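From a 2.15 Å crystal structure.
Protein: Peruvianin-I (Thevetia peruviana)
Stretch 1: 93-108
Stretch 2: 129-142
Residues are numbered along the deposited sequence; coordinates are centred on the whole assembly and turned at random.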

# COMPACT_ATOMS: atom_id res chain seq x y z
N ALA A 93 4.69 -11.23 6.36
CA ALA A 93 3.25 -11.41 6.47
C ALA A 93 2.86 -11.72 7.91
O ALA A 93 3.65 -12.28 8.68
N SER A 94 1.63 -11.35 8.27
CA SER A 94 0.98 -11.91 9.43
C SER A 94 0.70 -13.39 9.20
O SER A 94 0.63 -13.86 8.06
N SER A 95 0.54 -14.13 10.30
CA SER A 95 0.18 -15.54 10.22
C SER A 95 -0.99 -15.80 11.16
O SER A 95 -0.89 -15.55 12.37
N LEU A 96 -2.09 -16.29 10.60
CA LEU A 96 -3.26 -16.69 11.37
C LEU A 96 -3.29 -18.22 11.41
O LEU A 96 -3.53 -18.87 10.38
N VAL A 97 -3.02 -18.78 12.58
CA VAL A 97 -2.89 -20.22 12.76
C VAL A 97 -4.24 -20.80 13.16
O VAL A 97 -4.91 -20.26 14.06
N MET A 98 -4.66 -21.87 12.49
CA MET A 98 -5.81 -22.65 12.93
C MET A 98 -5.37 -24.07 13.25
O MET A 98 -4.88 -24.78 12.37
N ALA A 99 -5.55 -24.48 14.51
CA ALA A 99 -5.30 -25.85 14.91
C ALA A 99 -6.47 -26.73 14.48
O ALA A 99 -7.63 -26.36 14.65
N THR A 100 -6.16 -27.89 13.91
CA THR A 100 -7.18 -28.83 13.45
C THR A 100 -7.05 -30.24 14.02
O THR A 100 -8.04 -30.97 14.00
N GLU A 101 -5.88 -30.64 14.51
CA GLU A 101 -5.69 -31.97 15.07
C GLU A 101 -4.66 -31.90 16.18
O GLU A 101 -3.65 -31.19 16.05
N GLY A 102 -4.91 -32.62 17.27
CA GLY A 102 -3.96 -32.63 18.36
C GLY A 102 -4.01 -31.34 19.16
O GLY A 102 -4.99 -30.58 19.12
N GLU A 103 -2.93 -31.09 19.90
CA GLU A 103 -2.84 -29.92 20.77
C GLU A 103 -1.43 -29.36 20.73
O GLU A 103 -0.45 -30.11 20.76
N ILE A 104 -1.33 -28.03 20.66
CA ILE A 104 -0.06 -27.36 20.48
C ILE A 104 0.07 -26.21 21.47
O ILE A 104 -0.93 -25.62 21.90
N LEU A 105 1.31 -25.88 21.81
CA LEU A 105 1.65 -24.60 22.42
C LEU A 105 2.09 -23.67 21.30
O LEU A 105 3.04 -23.97 20.57
N GLU A 106 1.40 -22.54 21.15
CA GLU A 106 1.68 -21.56 20.12
C GLU A 106 1.99 -20.23 20.78
O GLU A 106 1.21 -19.76 21.62
N GLY A 107 3.12 -19.62 20.43
CA GLY A 107 3.47 -18.34 21.01
C GLY A 107 4.30 -17.48 20.08
O GLY A 107 4.96 -17.98 19.16
N PHE A 108 4.27 -16.17 20.33
CA PHE A 108 5.15 -15.22 19.67
C PHE A 108 5.70 -14.24 20.70
O PHE A 108 5.14 -14.05 21.78
N ILE A 129 -0.35 -14.26 14.67
CA ILE A 129 1.06 -13.88 14.80
C ILE A 129 1.27 -12.60 14.00
O ILE A 129 1.10 -12.61 12.78
N PRO A 130 1.63 -11.49 14.63
CA PRO A 130 1.90 -10.25 13.88
C PRO A 130 3.07 -10.44 12.93
O PRO A 130 3.92 -11.32 13.15
N PRO A 131 3.16 -9.63 11.88
CA PRO A 131 4.17 -9.88 10.83
C PRO A 131 5.59 -9.78 11.36
O PRO A 131 5.95 -8.83 12.07
N GLY A 132 6.41 -10.76 10.99
CA GLY A 132 7.84 -10.72 11.25
C GLY A 132 8.26 -11.12 12.65
O GLY A 132 9.46 -11.22 12.91
N LEU A 133 7.31 -11.34 13.56
CA LEU A 133 7.65 -11.57 14.96
C LEU A 133 8.04 -13.03 15.19
O LEU A 133 7.43 -13.94 14.62
N MET A 134 9.05 -13.22 16.03
CA MET A 134 9.53 -14.55 16.37
C MET A 134 8.42 -15.36 17.03
O MET A 134 7.72 -14.86 17.92
N HIS A 135 8.25 -16.60 16.59
CA HIS A 135 7.18 -17.45 17.09
C HIS A 135 7.63 -18.90 17.08
O HIS A 135 8.70 -19.25 16.59
N PHE A 136 6.77 -19.76 17.64
CA PHE A 136 7.06 -21.18 17.73
C PHE A 136 5.76 -21.95 17.91
O PHE A 136 4.74 -21.40 18.32
N THR A 137 5.84 -23.25 17.61
CA THR A 137 4.79 -24.20 17.94
C THR A 137 5.44 -25.45 18.51
O THR A 137 6.45 -25.93 18.00
N VAL A 138 4.87 -25.97 19.60
CA VAL A 138 5.31 -27.22 20.21
C VAL A 138 4.11 -28.14 20.32
O VAL A 138 3.03 -27.73 20.75
N ASN A 139 4.31 -29.41 19.95
CA ASN A 139 3.29 -30.44 20.09
C ASN A 139 3.23 -30.89 21.55
O ASN A 139 4.20 -31.45 22.07
N VAL A 140 2.10 -30.63 22.22
CA VAL A 140 1.92 -31.02 23.61
C VAL A 140 0.81 -32.06 23.78
O VAL A 140 0.48 -32.42 24.91
N GLY A 141 0.22 -32.54 22.69
CA GLY A 141 -0.82 -33.54 22.74
C GLY A 141 -0.33 -34.92 22.33
O GLY A 141 0.87 -35.18 22.18
N THR A 142 -1.29 -35.82 22.17
CA THR A 142 -1.00 -37.18 21.74
C THR A 142 -1.07 -37.26 20.22
O THR A 142 -1.87 -36.57 19.58

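What forms the apolar centre of the contact? Ile129 and Phe108 contribute most, with 114 Å² of Ile129 and 107 Å² of Phe108 covered by the other stretch. Ile129 has chi1 m, but its chi2 of 128° lies between wells; its CD1 reaches Val97 CG2 (chi1 t) at 3.6 Å, while Ile129 CB sits 4.0 Å from Ser95 CB. Phe108, chi1 p, lays its ring against the loop: Pro130 CD stands over one face, 3.6 Å from the centroid of the Phe108 ring and only 6° off its normal, a CH-pi contact. Leu133, in the m, t rotamer, points toward the strand and brings its CD1 to 3.7 Å from Phe108 CD1.

How do the side chains sort themselves along the antiparallel strands? Paired residues share a face, so Ile104, Glu106 and Phe108 lie on the same side as Asn139, Thr137 and His135, and Leu105 lies on the other side with Val138 and Phe136. Ile104, in the p, t rotamer, places its CB 3.6 Å from Thr137 CG2. Across the sheet, Leu105, chi1 m and chi2 t, packs its CB 4.3 Å from Val138 CB and its CG 3.7 Å from Val140 CG1. Phe136, chi1 p, swings its ring over Gly107, whose CA lies 4.3 Å from the centroid of the Phe136 ring. An ideal CB on Gly107 would come within 3.0 Å of Phe136 CZ, a clash, so the ring uses space that the glycine leaves free.

Where does a charged side chain enter this packing? Glu106, chi1 t and chi2 p, brings its carboxylate nearer the second stretch, where Thr137 OG1, on an m rotamer, donates a very short hydrogen bond of 2.4 Å to Glu106 OE1. The other carboxylate oxygen, Glu106 OE2, lies 3.2 Å from Ile129 CD1, placing the acid beside the apolar centre. Nearby, the end of the His135 side chain (chi1 p) leads away from the first stretch, and His135 ND1 donates to Leu133 O at 3.1 Å, tying the ring to its own loop.

What finishes the polar edges? At one end Asn139, chi1 t, turns its amide so that Asn139 OD1 accepts from Gly141 N at 3.1 Å and from water 2 at 2.7 Å. That water also accepts from Glu103 N at 3.0 Å and donates to Thr142 O at 3.2 Å, so it bridges the two stretches. At the other end Ser94, chi1 m, sets its OG 3.3 Å from Pro131 CD; water 1 lies nearby, 2.8 Å from Ala93 O and 3.1 Å from Pro130 O.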

# COMPACT_ATOMS: atom_id res chain seq x y z
CB ALA A 93 2.74 -12.53 5.55
CB SER A 94 -0.34 -11.18 9.72
OG SER A 94 -0.16 -9.78 9.83
CB SER A 95 1.37 -16.44 10.59
OG SER A 95 1.01 -17.80 10.47
CB LEU A 96 -4.54 -16.12 10.74
CG LEU A 96 -5.87 -16.36 11.46
CD1 LEU A 96 -5.78 -15.96 12.93
CD2 LEU A 96 -6.98 -15.59 10.76
CB VAL A 97 -1.83 -20.55 13.81
CG1 VAL A 97 -1.85 -22.03 14.16
CG2 VAL A 97 -0.45 -20.13 13.32
CB MET A 98 -6.93 -22.69 11.89
CG MET A 98 -8.13 -23.50 12.39
SD MET A 98 -9.63 -23.39 11.40
CE MET A 98 -9.10 -24.19 9.89
CB ALA A 99 -5.09 -25.94 16.42
CB THR A 100 -7.19 -28.91 11.92
OG1 THR A 100 -5.90 -29.34 11.45
CG2 THR A 100 -7.52 -27.55 11.31
CB GLU A 101 -5.26 -32.97 13.98
CG GLU A 101 -4.61 -34.23 14.51
CD GLU A 101 -3.86 -34.99 13.43
OE1 GLU A 101 -2.66 -34.70 13.22
OE2 GLU A 101 -4.48 -35.87 12.78
CB GLU A 103 -3.20 -30.25 22.22
CG GLU A 103 -4.63 -30.69 22.43
CD GLU A 103 -4.96 -30.88 23.89
OE1 GLU A 103 -4.14 -30.47 24.74
OE2 GLU A 103 -6.03 -31.44 24.19
CB ILE A 104 0.12 -26.83 19.04
CG1 ILE A 104 -1.07 -25.95 18.65
CG2 ILE A 104 0.29 -27.97 18.07
CD1 ILE A 104 -0.99 -25.38 17.25
CB LEU A 105 2.75 -24.75 23.46
CG LEU A 105 2.37 -25.21 24.87
CD1 LEU A 105 3.56 -25.06 25.81
CD2 LEU A 105 1.16 -24.44 25.39
CB GLU A 106 0.49 -21.43 19.16
CG GLU A 106 0.70 -20.44 18.02
CD GLU A 106 1.56 -21.00 16.91
OE1 GLU A 106 1.56 -22.23 16.72
OE2 GLU A 106 2.22 -20.20 16.22
CB PHE A 108 4.43 -14.46 18.53
CG PHE A 108 3.51 -13.36 18.99
CD1 PHE A 108 3.98 -12.08 19.22
CD2 PHE A 108 2.16 -13.61 19.17
CE1 PHE A 108 3.13 -11.07 19.64
CE2 PHE A 108 1.30 -12.61 19.59
CZ PHE A 108 1.78 -11.33 19.82
CB ILE A 129 2.00 -14.99 14.31
CG1 ILE A 129 1.95 -16.20 15.24
CG2 ILE A 129 3.42 -14.48 14.17
CD1 ILE A 129 1.68 -17.49 14.52
CB PRO A 130 2.22 -9.23 14.98
CG PRO A 130 1.61 -9.79 16.22
CD PRO A 130 1.70 -11.28 16.09
CB PRO A 131 3.87 -8.80 9.79
CG PRO A 131 3.15 -7.73 10.55
CD PRO A 131 2.33 -8.46 11.57
CB LEU A 133 6.49 -11.18 15.87
CG LEU A 133 6.10 -9.70 15.87
CD1 LEU A 133 5.21 -9.38 17.06
CD2 LEU A 133 7.34 -8.81 15.86
CB MET A 134 10.74 -14.42 17.30
CG MET A 134 11.40 -15.72 17.73
SD MET A 134 12.95 -15.39 18.59
CE MET A 134 12.37 -14.29 19.88
CB HIS A 135 5.89 -17.27 16.27
CG HIS A 135 6.04 -17.63 14.82
ND1 HIS A 135 6.43 -16.72 13.86
CD2 HIS A 135 5.85 -18.80 14.17
CE1 HIS A 135 6.47 -17.31 12.68
NE2 HIS A 135 6.12 -18.57 12.84
CB PHE A 136 8.01 -21.49 18.90
CG PHE A 136 7.43 -21.16 20.25
CD1 PHE A 136 6.63 -22.07 20.92
CD2 PHE A 136 7.70 -19.94 20.85
CE1 PHE A 136 6.10 -21.76 22.16
CE2 PHE A 136 7.18 -19.63 22.09
CZ PHE A 136 6.37 -20.54 22.74
CB THR A 137 3.95 -24.58 16.71
OG1 THR A 137 3.56 -23.39 16.00
CG2 THR A 137 2.71 -25.33 17.13
CB VAL A 138 5.96 -26.99 21.59
CG1 VAL A 138 6.42 -28.32 22.20
CG2 VAL A 138 7.13 -26.02 21.48
CB ASN A 139 3.60 -31.61 19.17
CG ASN A 139 2.49 -32.64 19.12
OD1 ASN A 139 1.54 -32.59 19.89
ND2 ASN A 139 2.61 -33.59 18.19
CB VAL A 140 1.66 -29.80 24.51
CG1 VAL A 140 2.88 -28.89 24.52
CG2 VAL A 140 0.42 -29.04 24.05
CB THR A 142 -1.98 -38.18 22.36
OG1 THR A 142 -3.32 -37.72 22.18
CG2 THR A 142 -1.70 -38.36 23.85
O HOH W 1 3.91 -13.71 11.11
O HOH W 2 -1.04 -33.44 19.53